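Local coordinates for 2S Albumin protein (Dolichos, PDB 6IX1), which is a seed albumin folded as a four-bladed hemopexin-type beta-propeller, whose role is probably storage, possibly with ligand binding as in related plant albumins, at residues Lys23-Tyr28 / Pro217-Ile222; Tyr17-Asn22 / Arg43-Gly48; Thr101-Phe106 / Val113-Ile118; Thr55-Pro60 / Ala73-Gly78; Pro160-Thr165 / Asn203-Lys208. All coordinates share one frame; numbering follows the deposited sequence.

The five contacts run round a hemopexin-type propeller whose blades are four antiparallel sheets. Contacts 1 and 4 are the buried ones; 2, 3 and 5 are partly open to solvent. Contacts 1 and 2 share the first sheet, where Tyr24 pairs with Arg43. Contact 2 touches contact 4 through Asn22 and Glu59, and contact 4 meets contact 3 where Tyr74 packs on Phe106. Contact 5 stands apart, its nearest atoms at least about 13 Å from the others. Chemistry follows place: contact 1 is wholly apolar packing, contact 4 lays a ring on a valine beside a serine hydroxyl, contact 2 joins a direct backbone bond to a bridging water, and contacts 3 and 5 have polar links through water alone.

Contact 1. Residues Lys23-Tyr28 / Pro217-Ile222; sequences KYVRVY and PCLRDI
Two valines pointing the same way from strand 23-28, Val25 and Val27, meet three side chains of the C-terminal turn 217-222. Val25 holds CG1 anti to its carbonyl carbon, and this methyl runs tip to tip into Ile222 CD1 at 3.4 Å, tighter than an ordinary carbon contact. Ile222 delivers CD1 from a CG1 in the crowded position between its backbone N and carbonyl carbon (chi1 65°). Val25 CG2 lies 4.1 Å from Leu219 CD2. That same leucine methyl is 4.1 Å from Val27 CG2, so one branch of Leu219 crosses obliquely over both valines and spans the two-residue repeat of the strand. Val27 CG1, anti to the backbone N, faces Cys218 SG at 4.2 Å. In the four-bladed propeller the strand lies between strands 15-20 and 37-44 in the first sheet, while 217-222 follows the last helix; the packing therefore brings the chain's end back onto its first blade and closes the ring. The turn keeps its own shape. Pro217 O is gripped twice by Arg220, through backbone N and through NH1. Arg220 NH1 stands 2.9 Å from Pro217 O, 56° out of the carbonyl plane. Ile222 N bonds to Leu219 O, fixing where the isoleucine side chain starts. On the strand side, backbone pairing of Val25 with Phe18 and Val27 with Val16 sets the valines, and Trp216 also packs on Val27.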
# COMPACT_ATOMS: atom_id res chain seq x y z
N LYS A 23 -9.51 11.03 1.08
CA LYS A 23 -8.64 12.00 0.40
C LYS A 23 -7.28 11.40 0.12
O LYS A 23 -6.97 10.27 0.54
CB LYS A 23 -8.47 13.24 1.27
CG LYS A 23 -9.80 13.96 1.50
CD LYS A 23 -9.77 15.16 2.40
CE LYS A 23 -11.17 15.63 2.81
NZ LYS A 23 -11.74 14.71 3.83
N TYR A 24 -6.48 12.08 -0.67
CA TYR A 24 -5.12 11.57 -0.96
C TYR A 24 -4.17 12.73 -1.26
O TYR A 24 -4.63 13.87 -1.48
CB TYR A 24 -5.15 10.60 -2.15
CG TYR A 24 -5.25 11.26 -3.50
CD1 TYR A 24 -6.40 11.81 -3.95
CD2 TYR A 24 -4.12 11.39 -4.29
CE1 TYR A 24 -6.42 12.55 -5.14
CE2 TYR A 24 -4.15 12.05 -5.51
CZ TYR A 24 -5.33 12.60 -5.96
OH TYR A 24 -5.38 13.28 -7.13
N VAL A 25 -2.88 12.44 -1.24
CA VAL A 25 -1.79 13.29 -1.75
C VAL A 25 -0.92 12.46 -2.65
O VAL A 25 -0.88 11.21 -2.57
CB VAL A 25 -0.94 13.99 -0.68
CG1 VAL A 25 -1.75 15.06 0.04
CG2 VAL A 25 -0.29 13.01 0.23
N ARG A 26 -0.22 13.11 -3.54
CA ARG A 26 0.85 12.52 -4.34
C ARG A 26 2.12 13.24 -3.91
O ARG A 26 2.14 14.50 -3.88
CB ARG A 26 0.59 12.70 -5.83
CG ARG A 26 1.70 12.12 -6.66
CD ARG A 26 1.24 12.06 -8.11
NE ARG A 26 0.75 13.35 -8.57
CZ ARG A 26 1.38 14.30 -9.21
NH1 ARG A 26 2.49 14.09 -9.78
NH2 ARG A 26 0.70 15.40 -9.34
N VAL A 27 3.17 12.54 -3.53
CA VAL A 27 4.41 13.08 -2.98
C VAL A 27 5.60 12.65 -3.83
O VAL A 27 5.63 11.45 -4.26
CB VAL A 27 4.52 12.58 -1.50
CG1 VAL A 27 5.89 12.94 -0.91
CG2 VAL A 27 3.42 13.13 -0.60
N TYR A 28 6.53 13.56 -4.01
CA TYR A 28 7.83 13.32 -4.64
C TYR A 28 8.78 13.07 -3.48
O TYR A 28 9.11 14.01 -2.73
CB TYR A 28 8.20 14.57 -5.44
CG TYR A 28 9.32 14.44 -6.44
CD1 TYR A 28 9.43 13.33 -7.24
CD2 TYR A 28 10.09 15.56 -6.77
CE1 TYR A 28 10.30 13.29 -8.30
CE2 TYR A 28 11.02 15.49 -7.78
CZ TYR A 28 11.06 14.40 -8.61
OH TYR A 28 12.01 14.38 -9.64
N PRO A 217 8.14 15.29 6.95
CA PRO A 217 7.56 16.51 7.47
C PRO A 217 6.66 17.30 6.52
O PRO A 217 5.88 18.13 6.96
CB PRO A 217 8.74 17.32 7.95
CG PRO A 217 9.90 16.77 7.13
CD PRO A 217 9.61 15.28 6.99
N CYS A 218 6.72 16.97 5.24
CA CYS A 218 5.86 17.67 4.27
C CYS A 218 4.39 17.34 4.53
O CYS A 218 3.53 18.04 4.00
CB CYS A 218 6.24 17.43 2.80
SG CYS A 218 5.83 15.74 2.21
N LEU A 219 4.12 16.30 5.33
CA LEU A 219 2.75 15.89 5.66
C LEU A 219 2.22 16.54 6.93
O LEU A 219 1.09 16.24 7.26
CB LEU A 219 2.68 14.38 5.78
CG LEU A 219 3.10 13.61 4.51
CD1 LEU A 219 2.98 12.14 4.82
CD2 LEU A 219 2.30 14.02 3.26
N ARG A 220 3.03 17.40 7.56
CA ARG A 220 2.66 17.87 8.90
C ARG A 220 1.43 18.79 8.95
O ARG A 220 0.85 18.95 10.05
CB ARG A 220 3.84 18.54 9.58
CG ARG A 220 4.22 19.88 9.01
CD ARG A 220 5.53 20.36 9.55
NE ARG A 220 5.85 21.69 9.09
CZ ARG A 220 6.30 21.94 7.88
NH1 ARG A 220 6.46 20.95 7.00
NH2 ARG A 220 6.60 23.17 7.53
N ASP A 221 0.97 19.35 7.86
CA ASP A 221 -0.23 20.21 7.85
C ASP A 221 -1.48 19.43 7.52
O ASP A 221 -2.61 20.00 7.60
CB ASP A 221 -0.05 21.42 6.92
CG ASP A 221 1.02 22.33 7.51
OD1 ASP A 221 1.11 22.47 8.75
OD2 ASP A 221 1.72 22.91 6.69
N ILE A 222 -1.33 18.17 7.11
CA ILE A 222 -2.50 17.33 6.72
C ILE A 222 -2.72 16.15 7.66
O ILE A 222 -3.81 15.60 7.58
CB ILE A 222 -2.49 17.02 5.21
CG1 ILE A 222 -1.31 16.15 4.80
CG2 ILE A 222 -2.55 18.29 4.41
CD1 ILE A 222 -1.43 15.65 3.39

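Contact 2. Residues Tyr17-Asn22 / Arg43-Gly48; sequences YFFECN and RLISSG
Asn22 O is the best-held polar atom here, gripped by two hydrogen bonds, from Ile45 N and water 1, with a CH...O contact from Leu44 CA besides. Ile45 N donates to it at 3.0 Å, nearly straight at 169° and on a lone pair in the carbonyl plane; water 1 donates from 2.9 Å; Leu44 CA lies 3.5 Å from Asn22 O. The Ile45 bond ties the end of the 15-20/23-28 hairpin of the first propeller blade to the start of helix 45-48, where Leu44 is the N-cap residue. Water 1 also accepts from Ser46 N, so hairpin carbonyl and water together engage two N-H groups of the helix's first turn. Next to this bond, Ile45 CD1 sits 3.7 Å from Phe19 CD1, the two side chains crossing at about a right angle, with Ile45 CG1 in the plane of the ring at its edge. Asn22 and Leu44 lie side by side, pointing the same way; Asn22 ND2 passes 3.6 Å from Leu44 CD2, while its hydrogen bond goes to Glu59 OE1. Across the first helical turn, Arg43 NE donates to Ser47 OG at 2.9 Å, and Gly48 CA sits 3.6 Å above the plane of the Arg43 guanidinium, over its centre.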
# COMPACT_ATOMS: atom_id res chain seq x y z
N TYR A 17 1.58 7.66 -3.93
CA TYR A 17 0.23 8.07 -3.57
C TYR A 17 -0.09 7.60 -2.15
O TYR A 17 0.11 6.42 -1.85
CB TYR A 17 -0.79 7.47 -4.54
CG TYR A 17 -0.73 8.00 -5.95
CD1 TYR A 17 0.13 7.42 -6.84
CD2 TYR A 17 -1.47 9.09 -6.39
CE1 TYR A 17 0.26 7.86 -8.15
CE2 TYR A 17 -1.37 9.52 -7.71
CZ TYR A 17 -0.46 8.93 -8.59
OH TYR A 17 -0.28 9.33 -9.89
N PHE A 18 -0.54 8.50 -1.31
CA PHE A 18 -0.98 8.22 0.05
C PHE A 18 -2.45 8.53 0.18
O PHE A 18 -2.85 9.64 -0.15
CB PHE A 18 -0.25 9.03 1.11
CG PHE A 18 1.22 8.77 1.28
CD1 PHE A 18 1.69 7.53 1.45
CD2 PHE A 18 2.14 9.79 1.34
CE1 PHE A 18 3.03 7.28 1.66
CE2 PHE A 18 3.46 9.56 1.61
CZ PHE A 18 3.92 8.29 1.76
N PHE A 19 -3.20 7.55 0.69
CA PHE A 19 -4.65 7.71 0.94
C PHE A 19 -4.93 7.84 2.43
O PHE A 19 -4.36 7.10 3.26
CB PHE A 19 -5.42 6.51 0.35
CG PHE A 19 -5.20 6.45 -1.13
CD1 PHE A 19 -5.96 7.18 -2.00
CD2 PHE A 19 -4.17 5.71 -1.62
CE1 PHE A 19 -5.68 7.20 -3.35
CE2 PHE A 19 -3.89 5.73 -2.98
CZ PHE A 19 -4.65 6.47 -3.83
N GLU A 20 -5.76 8.83 2.77
CA GLU A 20 -6.13 9.19 4.15
C GLU A 20 -7.64 9.43 4.11
O GLU A 20 -8.09 10.46 3.59
CB GLU A 20 -5.34 10.39 4.62
CG GLU A 20 -3.87 10.24 4.31
CD GLU A 20 -3.24 11.48 3.68
OE1 GLU A 20 -2.62 11.90 4.38
OE2 GLU A 20 -3.51 11.98 2.50
N CYS A 21 -8.38 8.46 4.60
CA CYS A 21 -9.83 8.49 4.56
C CYS A 21 -10.23 8.61 3.09
O CYS A 21 -9.83 7.82 2.26
CB CYS A 21 -10.44 9.52 5.50
SG CYS A 21 -9.89 9.19 7.17
N ASN A 22 -11.08 9.58 2.83
CA ASN A 22 -11.61 9.87 1.47
C ASN A 22 -10.73 10.80 0.65
O ASN A 22 -11.20 11.21 -0.45
CB ASN A 22 -13.04 10.41 1.53
CG ASN A 22 -13.12 11.74 2.28
OD1 ASN A 22 -12.21 12.10 3.02
ND2 ASN A 22 -14.25 12.41 2.19
N ARG A 43 -6.58 16.15 -1.66
CA ARG A 43 -7.65 16.16 -2.67
C ARG A 43 -8.55 15.01 -2.39
O ARG A 43 -8.06 13.92 -2.07
CB ARG A 43 -7.07 16.11 -4.12
CG ARG A 43 -8.01 16.20 -5.29
CD ARG A 43 -7.11 16.30 -6.52
NE ARG A 43 -7.81 16.58 -7.74
CZ ARG A 43 -7.30 16.44 -8.96
NH1 ARG A 43 -6.08 15.94 -9.12
NH2 ARG A 43 -8.06 16.70 -10.00
N LEU A 44 -9.81 15.16 -2.66
CA LEU A 44 -10.72 14.00 -2.57
C LEU A 44 -10.26 13.00 -3.61
O LEU A 44 -9.94 13.29 -4.79
CB LEU A 44 -12.17 14.39 -2.89
CG LEU A 44 -12.88 15.23 -1.85
CD1 LEU A 44 -14.18 15.72 -2.45
CD2 LEU A 44 -13.16 14.37 -0.67
N ILE A 45 -10.33 11.73 -3.25
CA ILE A 45 -10.17 10.61 -4.22
C ILE A 45 -11.11 10.75 -5.41
O ILE A 45 -10.68 10.56 -6.55
CB ILE A 45 -10.30 9.27 -3.49
CG1 ILE A 45 -9.22 9.06 -2.41
CG2 ILE A 45 -10.42 8.10 -4.43
CD1 ILE A 45 -9.54 8.01 -1.40
N SER A 46 -12.35 11.09 -5.16
CA SER A 46 -13.32 11.24 -6.26
C SER A 46 -12.89 12.32 -7.24
O SER A 46 -13.32 12.27 -8.37
CB SER A 46 -14.67 11.53 -5.73
OG SER A 46 -14.66 12.70 -4.95
N SER A 47 -12.14 13.31 -6.80
CA SER A 47 -11.67 14.39 -7.70
C SER A 47 -10.48 13.91 -8.52
O SER A 47 -10.46 14.06 -9.78
CB SER A 47 -11.31 15.60 -6.86
OG SER A 47 -10.69 16.61 -7.64
N GLY A 48 -9.48 13.37 -7.85
CA GLY A 48 -8.24 12.90 -8.51
C GLY A 48 -8.50 11.81 -9.49
O GLY A 48 -7.73 11.72 -10.47
O HOH W 1 -13.41 11.00 -2.33

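Contact 3. Residues Thr101-Phe106 / Val113-Ile118; sequences TIAEMF and VFEDGI
Apolar packing here centres on Ile102, the first residue of helix 102-105, pressed against the loop 113-118 that leads into strand 120-123. The helix follows the second propeller sheet and the loop precedes the third, so the contact lies on the connection between two blades. With CG1 anti to its carbonyl carbon, Ile102 lays CD1 against the type I turn Phe114-Gly117: the methyl stands 3.5 Å from Phe114 O and 3.7 Å from Gly117 N, the very two groups whose backbone bond closes the turn. Ile102 CG2, anti to the backbone N, also lies against Phe114 O, while Ile102 CD1 reaches Ile118 CG1 at 4.1 Å. Phe76 of strand 72-77 touches both isoleucines as well.

The direct contacts are thus packing, and the polar link is a water. Water 2 accepts from Ala103 N at 2.9 Å and donates to Glu115 O at 2.7 Å, satisfying an N-H of the first helical turn. Glu115 OE1 is 4.4 Å from Ala103 CB and accepts from Asn111 N.

Bonds within 101-106 fix the helix start. Thr101 and Glu104 form a capping box: Glu104 N donates to Thr101 OG1 at 3.2 Å, and Thr101 N answers with a weak bond to Glu104 OE2. In addition, Thr101 OG1 gives its proton to the anti lone pair of Glu104 OE2, 2.7 Å away.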
# COMPACT_ATOMS: atom_id res chain seq x y z
N THR A 101 -16.10 -8.00 -5.12
CA THR A 101 -15.54 -8.43 -3.83
C THR A 101 -14.11 -8.93 -3.99
O THR A 101 -13.74 -9.42 -5.06
CB THR A 101 -16.41 -9.46 -3.11
OG1 THR A 101 -16.37 -10.64 -3.90
CG2 THR A 101 -17.79 -8.94 -2.79
N ILE A 102 -13.37 -8.94 -2.91
CA ILE A 102 -11.98 -9.49 -2.93
C ILE A 102 -12.02 -10.93 -3.42
O ILE A 102 -11.18 -11.37 -4.18
CB ILE A 102 -11.32 -9.35 -1.56
CG1 ILE A 102 -11.10 -7.86 -1.27
CG2 ILE A 102 -10.04 -10.21 -1.47
CD1 ILE A 102 -10.84 -7.61 0.18
N ALA A 103 -12.96 -11.70 -2.88
CA ALA A 103 -13.03 -13.15 -3.20
C ALA A 103 -13.39 -13.35 -4.65
O ALA A 103 -12.96 -14.40 -5.21
CB ALA A 103 -14.03 -13.80 -2.31
N GLU A 104 -14.16 -12.48 -5.26
CA GLU A 104 -14.44 -12.59 -6.69
C GLU A 104 -13.25 -12.12 -7.53
O GLU A 104 -12.95 -12.74 -8.57
CB GLU A 104 -15.69 -11.83 -7.02
CG GLU A 104 -16.97 -12.49 -6.55
CD GLU A 104 -18.09 -11.51 -6.75
OE1 GLU A 104 -18.79 -11.60 -7.77
OE2 GLU A 104 -18.28 -10.63 -5.83
N MET A 105 -12.51 -11.10 -7.10
CA MET A 105 -11.34 -10.61 -7.84
C MET A 105 -10.23 -11.66 -7.81
O MET A 105 -9.54 -11.84 -8.79
CB MET A 105 -10.87 -9.28 -7.27
CG MET A 105 -9.84 -8.64 -8.11
SD MET A 105 -10.40 -8.05 -9.70
CE MET A 105 -11.09 -6.47 -9.18
N PHE A 106 -10.04 -12.26 -6.63
CA PHE A 106 -8.95 -13.21 -6.38
C PHE A 106 -9.56 -14.43 -5.74
O PHE A 106 -9.53 -14.57 -4.50
CB PHE A 106 -7.88 -12.62 -5.47
CG PHE A 106 -7.29 -11.32 -5.92
CD1 PHE A 106 -6.33 -11.28 -6.92
CD2 PHE A 106 -7.72 -10.13 -5.37
CE1 PHE A 106 -5.85 -10.04 -7.37
CE2 PHE A 106 -7.17 -8.90 -5.78
CZ PHE A 106 -6.21 -8.86 -6.74
N VAL A 113 -8.31 -15.35 5.37
CA VAL A 113 -8.33 -14.12 6.21
C VAL A 113 -8.44 -12.82 5.37
O VAL A 113 -8.86 -11.77 5.94
CB VAL A 113 -7.09 -14.03 7.10
CG1 VAL A 113 -7.11 -15.16 8.14
CG2 VAL A 113 -5.80 -13.93 6.30
N PHE A 114 -8.18 -12.87 4.10
CA PHE A 114 -8.17 -11.67 3.25
C PHE A 114 -9.55 -11.39 2.67
O PHE A 114 -9.75 -10.29 2.13
CB PHE A 114 -7.18 -11.84 2.11
CG PHE A 114 -5.74 -11.89 2.57
CD1 PHE A 114 -5.12 -10.87 3.23
CD2 PHE A 114 -5.04 -13.08 2.47
CE1 PHE A 114 -3.83 -10.98 3.70
CE2 PHE A 114 -3.75 -13.19 2.91
CZ PHE A 114 -3.15 -12.16 3.51
N GLU A 115 -10.48 -12.33 2.72
CA GLU A 115 -11.71 -12.13 1.91
C GLU A 115 -12.55 -10.91 2.38
O GLU A 115 -13.20 -10.32 1.56
CB GLU A 115 -12.56 -13.38 1.90
CG GLU A 115 -13.30 -13.74 3.13
CD GLU A 115 -14.28 -14.91 2.93
OE1 GLU A 115 -14.47 -15.39 1.72
OE2 GLU A 115 -14.81 -15.35 3.95
N ASP A 116 -12.53 -10.56 3.65
CA ASP A 116 -13.37 -9.45 4.14
C ASP A 116 -12.62 -8.12 4.14
O ASP A 116 -13.22 -7.11 4.49
CB ASP A 116 -13.88 -9.73 5.57
CG ASP A 116 -14.75 -10.95 5.71
OD1 ASP A 116 -15.55 -11.11 4.83
OD2 ASP A 116 -14.61 -11.66 6.72
N GLY A 117 -11.35 -8.13 3.78
CA GLY A 117 -10.53 -6.91 3.77
C GLY A 117 -9.09 -7.28 3.85
O GLY A 117 -8.72 -8.26 4.43
N ILE A 118 -8.27 -6.37 3.33
CA ILE A 118 -6.81 -6.45 3.44
C ILE A 118 -6.33 -5.21 4.17
O ILE A 118 -6.79 -4.10 3.79
CB ILE A 118 -6.18 -6.69 2.04
CG1 ILE A 118 -6.88 -7.85 1.31
CG2 ILE A 118 -4.68 -6.89 2.17
CD1 ILE A 118 -6.30 -8.22 0.03
O HOH W 2 -14.68 -10.96 -0.61

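Contact 4. Residues Thr55-Pro60 / Ala73-Gly78; sequences TAFAEP and AYVFSG
This is a buried, mainly apolar contact between the loop 55-60, which runs from the first sheet of the propeller to the second, and strand 72-77 of that second sheet. Phe57 carries it. Its CG is anti to the carbonyl carbon, and the ring slants across Val75, whose CG2 sits over one face in a CH-pi contact, 4.3 Å from the centroid and 28° off the normal. Val75 puts that methyl in the crowded position between its N and carbonyl carbon. The ring edge meets the strand backbone at Phe76 CA, which lies near the ring plane. Phe57 CE1 also comes within 3.7 Å of Val75 O. From Phe57 CE1 to Ser77 N the distance is 3.6 Å.

Polar chemistry gathers at Ser77, whose OG is anti to its backbone N. Ser77 OG is hydrogen-bonded to Gly61 O just beyond the loop segment and also lies 3.1 Å from Ala56 O. Ala56 CB stands 3.7 Å and Pro60 CG 4.0 Å from Ser77 OG, hemming it in with carbon; the peptide before Pro60 is cis. The loop's own bend is held at Thr55 O, which accepts from both Ala58 N and Glu59 N.

Around the contact, Gln80 and Ala82 of strand 80-85 and Ile62 of the following loop pack on Phe57, while Phe76, on the other face of the strand, turns to Ile102 of helix 102-105.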
# COMPACT_ATOMS: atom_id res chain seq x y z
N THR A 55 -18.15 5.40 -5.88
CA THR A 55 -17.78 4.04 -5.41
C THR A 55 -17.30 4.12 -3.96
O THR A 55 -17.03 5.21 -3.40
CB THR A 55 -16.70 3.41 -6.28
OG1 THR A 55 -15.47 4.06 -5.95
CG2 THR A 55 -16.98 3.45 -7.77
N ALA A 56 -17.17 2.96 -3.35
CA ALA A 56 -16.64 2.79 -1.98
C ALA A 56 -15.22 3.38 -1.93
O ALA A 56 -14.76 3.74 -0.84
CB ALA A 56 -16.66 1.35 -1.63
N PHE A 57 -14.53 3.31 -3.06
CA PHE A 57 -13.13 3.77 -3.11
C PHE A 57 -13.03 5.28 -2.94
O PHE A 57 -12.00 5.76 -2.45
CB PHE A 57 -12.44 3.29 -4.38
CG PHE A 57 -12.71 1.83 -4.61
CD1 PHE A 57 -12.07 0.90 -3.85
CD2 PHE A 57 -13.63 1.44 -5.56
CE1 PHE A 57 -12.37 -0.44 -3.99
CE2 PHE A 57 -13.96 0.11 -5.65
CZ PHE A 57 -13.33 -0.85 -4.88
N ALA A 58 -14.07 6.01 -3.32
CA ALA A 58 -14.11 7.45 -3.09
C ALA A 58 -14.65 7.75 -1.69
O ALA A 58 -14.13 8.61 -0.95
CB ALA A 58 -14.98 8.13 -4.12
N GLU A 59 -15.74 7.06 -1.30
CA GLU A 59 -16.41 7.29 -0.01
C GLU A 59 -16.82 5.93 0.51
O GLU A 59 -17.70 5.34 -0.09
CB GLU A 59 -17.60 8.26 -0.12
CG GLU A 59 -17.27 9.65 -0.60
CD GLU A 59 -16.65 10.76 0.28
OE1 GLU A 59 -16.86 10.85 1.57
OE2 GLU A 59 -16.10 11.70 -0.31
N PRO A 60 -16.21 5.40 1.57
CA PRO A 60 -15.39 6.16 2.52
C PRO A 60 -13.90 6.30 2.20
O PRO A 60 -13.20 7.09 2.80
CB PRO A 60 -15.52 5.32 3.78
CG PRO A 60 -15.64 3.89 3.27
CD PRO A 60 -16.58 4.06 2.09
N ALA A 73 -2.91 -0.39 -10.71
CA ALA A 73 -2.92 -0.69 -9.29
C ALA A 73 -4.24 -1.36 -8.92
O ALA A 73 -5.23 -1.04 -9.53
CB ALA A 73 -2.71 0.55 -8.49
N TYR A 74 -4.18 -2.21 -7.88
CA TYR A 74 -5.41 -2.60 -7.17
C TYR A 74 -5.71 -1.68 -6.02
O TYR A 74 -4.74 -1.27 -5.31
CB TYR A 74 -5.36 -4.05 -6.67
CG TYR A 74 -5.56 -5.06 -7.73
CD1 TYR A 74 -6.84 -5.43 -8.12
CD2 TYR A 74 -4.53 -5.64 -8.43
CE1 TYR A 74 -7.10 -6.35 -9.13
CE2 TYR A 74 -4.76 -6.57 -9.42
CZ TYR A 74 -6.05 -6.92 -9.77
OH TYR A 74 -6.24 -7.85 -10.74
N VAL A 75 -6.97 -1.33 -5.85
CA VAL A 75 -7.43 -0.59 -4.68
C VAL A 75 -8.56 -1.33 -4.01
O VAL A 75 -9.22 -2.16 -4.66
CB VAL A 75 -7.86 0.82 -5.13
CG1 VAL A 75 -6.70 1.60 -5.71
CG2 VAL A 75 -9.00 0.87 -6.14
N PHE A 76 -8.70 -1.08 -2.73
CA PHE A 76 -9.60 -1.82 -1.83
C PHE A 76 -10.37 -0.84 -0.96
O PHE A 76 -9.82 0.22 -0.64
CB PHE A 76 -8.80 -2.75 -0.92
CG PHE A 76 -8.00 -3.83 -1.62
CD1 PHE A 76 -6.81 -3.55 -2.28
CD2 PHE A 76 -8.53 -5.11 -1.77
CE1 PHE A 76 -6.12 -4.51 -3.01
CE2 PHE A 76 -7.86 -6.03 -2.54
CZ PHE A 76 -6.65 -5.76 -3.15
N SER A 77 -11.56 -1.21 -0.55
CA SER A 77 -12.37 -0.49 0.43
C SER A 77 -13.27 -1.55 1.09
O SER A 77 -14.18 -2.03 0.45
CB SER A 77 -13.18 0.60 -0.16
OG SER A 77 -13.89 1.32 0.83
N GLY A 78 -12.94 -1.91 2.32
CA GLY A 78 -13.65 -3.04 2.96
C GLY A 78 -13.49 -4.28 2.12
O GLY A 78 -12.40 -4.63 1.75

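Contact 5. Residues Pro160-Thr165 / Asn203-Lys208; sequences PVLKGT and NTLTGK
Val161, in the 3-10 turn 160-162, points at strand 204-211 with CG2 anti to the backbone N, and this methyl does most of the van der Waals packing: it lies 3.6 Å from Asn203 O and 3.9 Å from Leu205 CG, valine and leucine sliding past each other in opposite directions. Val161 CG1, in the crowded position, faces Asn203 CB at 4.0 Å. Leu162 crosses Leu205 obliquely, CD2 to CD2 at 4.1 Å, so Leu205 is met by two consecutive side chains of the turn.

One water links the polar groups. Water 3 accepts from Val161 N at 3.0 Å and from Asn203 ND2 at 2.7 Å, giving the Val161 N-H a partner. The other end of the amide, Asn203 OD1, is bonded to Thr197 N, so both amide atoms are held and the plane of the group is fixed; a sulfate, probably from the crystallisation liquor, lies about 5 Å from this side chain.

Within 160-165, Leu162 O closes a type II turn: it accepts from Thr165 N and, on a lone pair in its plane, from Thr165 OG1 at 2.8 Å.

In the hemopexin-type propeller the turn belongs to the link from the third sheet to the fourth, resting on an outermost strand of the fourth; Leu162 also packs on Ile155 of helix 155-158, and Leu205 on Val192 and Ile194 of strand 190-195.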
# COMPACT_ATOMS: atom_id res chain seq x y z
N PRO A 160 11.23 -11.82 10.50
CA PRO A 160 11.63 -11.84 11.89
C PRO A 160 12.32 -10.55 12.33
O PRO A 160 12.34 -10.27 13.51
CB PRO A 160 12.54 -13.06 12.04
CG PRO A 160 13.02 -13.27 10.61
CD PRO A 160 11.85 -12.91 9.72
N VAL A 161 12.84 -9.73 11.37
CA VAL A 161 13.47 -8.46 11.73
C VAL A 161 12.47 -7.57 12.45
O VAL A 161 12.88 -6.65 13.12
CB VAL A 161 14.12 -7.83 10.49
CG1 VAL A 161 13.10 -7.20 9.59
CG2 VAL A 161 15.14 -6.76 10.85
N LEU A 162 11.19 -7.78 12.24
CA LEU A 162 10.14 -6.93 12.84
C LEU A 162 9.67 -7.43 14.22
O LEU A 162 8.90 -6.77 14.85
CB LEU A 162 8.91 -6.90 11.92
CG LEU A 162 9.16 -6.31 10.55
CD1 LEU A 162 7.86 -6.38 9.74
CD2 LEU A 162 9.59 -4.86 10.65
N LYS A 163 10.22 -8.56 14.66
CA LYS A 163 9.94 -9.02 16.03
C LYS A 163 10.35 -7.93 17.02
O LYS A 163 11.42 -7.35 16.96
CB LYS A 163 10.67 -10.31 16.35
CG LYS A 163 10.09 -11.50 15.60
CD LYS A 163 10.87 -12.79 15.82
CE LYS A 163 10.27 -14.01 15.19
NZ LYS A 163 10.78 -15.22 15.76
N GLY A 164 9.48 -7.69 18.01
CA GLY A 164 9.69 -6.71 19.04
C GLY A 164 9.30 -5.32 18.64
O GLY A 164 9.67 -4.34 19.31
N THR A 165 8.74 -5.14 17.44
CA THR A 165 8.23 -3.87 16.94
C THR A 165 6.72 -4.00 16.80
O THR A 165 6.24 -5.13 16.63
CB THR A 165 8.83 -3.41 15.61
OG1 THR A 165 8.23 -4.11 14.52
CG2 THR A 165 10.35 -3.50 15.62
N ASN A 203 15.97 -9.77 5.78
CA ASN A 203 15.49 -8.40 5.67
C ASN A 203 16.20 -7.58 6.74
O ASN A 203 16.60 -8.04 7.77
CB ASN A 203 13.99 -8.35 5.88
CG ASN A 203 13.27 -9.47 5.21
OD1 ASN A 203 12.72 -9.32 4.13
ND2 ASN A 203 13.30 -10.66 5.84
N THR A 204 16.37 -6.30 6.43
CA THR A 204 17.05 -5.38 7.36
C THR A 204 16.15 -4.17 7.61
O THR A 204 15.36 -3.81 6.78
CB THR A 204 18.44 -5.01 6.94
OG1 THR A 204 18.35 -4.59 5.61
CG2 THR A 204 19.32 -6.22 7.08
N LEU A 205 16.36 -3.54 8.77
CA LEU A 205 15.75 -2.22 9.01
C LEU A 205 16.74 -1.20 8.49
O LEU A 205 17.92 -1.26 8.89
CB LEU A 205 15.50 -1.92 10.48
CG LEU A 205 14.55 -2.91 11.08
CD1 LEU A 205 14.17 -2.59 12.51
CD2 LEU A 205 13.28 -3.11 10.32
N THR A 206 16.26 -0.24 7.75
CA THR A 206 17.11 0.88 7.30
C THR A 206 16.79 1.99 8.29
O THR A 206 15.68 2.56 8.14
CB THR A 206 16.88 1.23 5.83
OG1 THR A 206 16.94 0.10 4.99
CG2 THR A 206 17.85 2.33 5.40
N GLY A 207 17.63 2.27 9.29
CA GLY A 207 17.29 3.25 10.34
C GLY A 207 16.35 2.73 11.40
O GLY A 207 16.34 1.50 11.59
N LYS A 208 15.51 3.58 12.00
CA LYS A 208 14.74 3.25 13.21
C LYS A 208 13.24 3.31 12.86
O LYS A 208 12.84 4.09 11.97
CB LYS A 208 15.15 4.18 14.38
CG LYS A 208 16.63 4.14 14.71
CD LYS A 208 17.33 5.50 14.87
CE LYS A 208 17.26 6.26 13.55
NZ LYS A 208 18.51 6.36 12.76
O HOH W 3 13.57 -10.61 8.56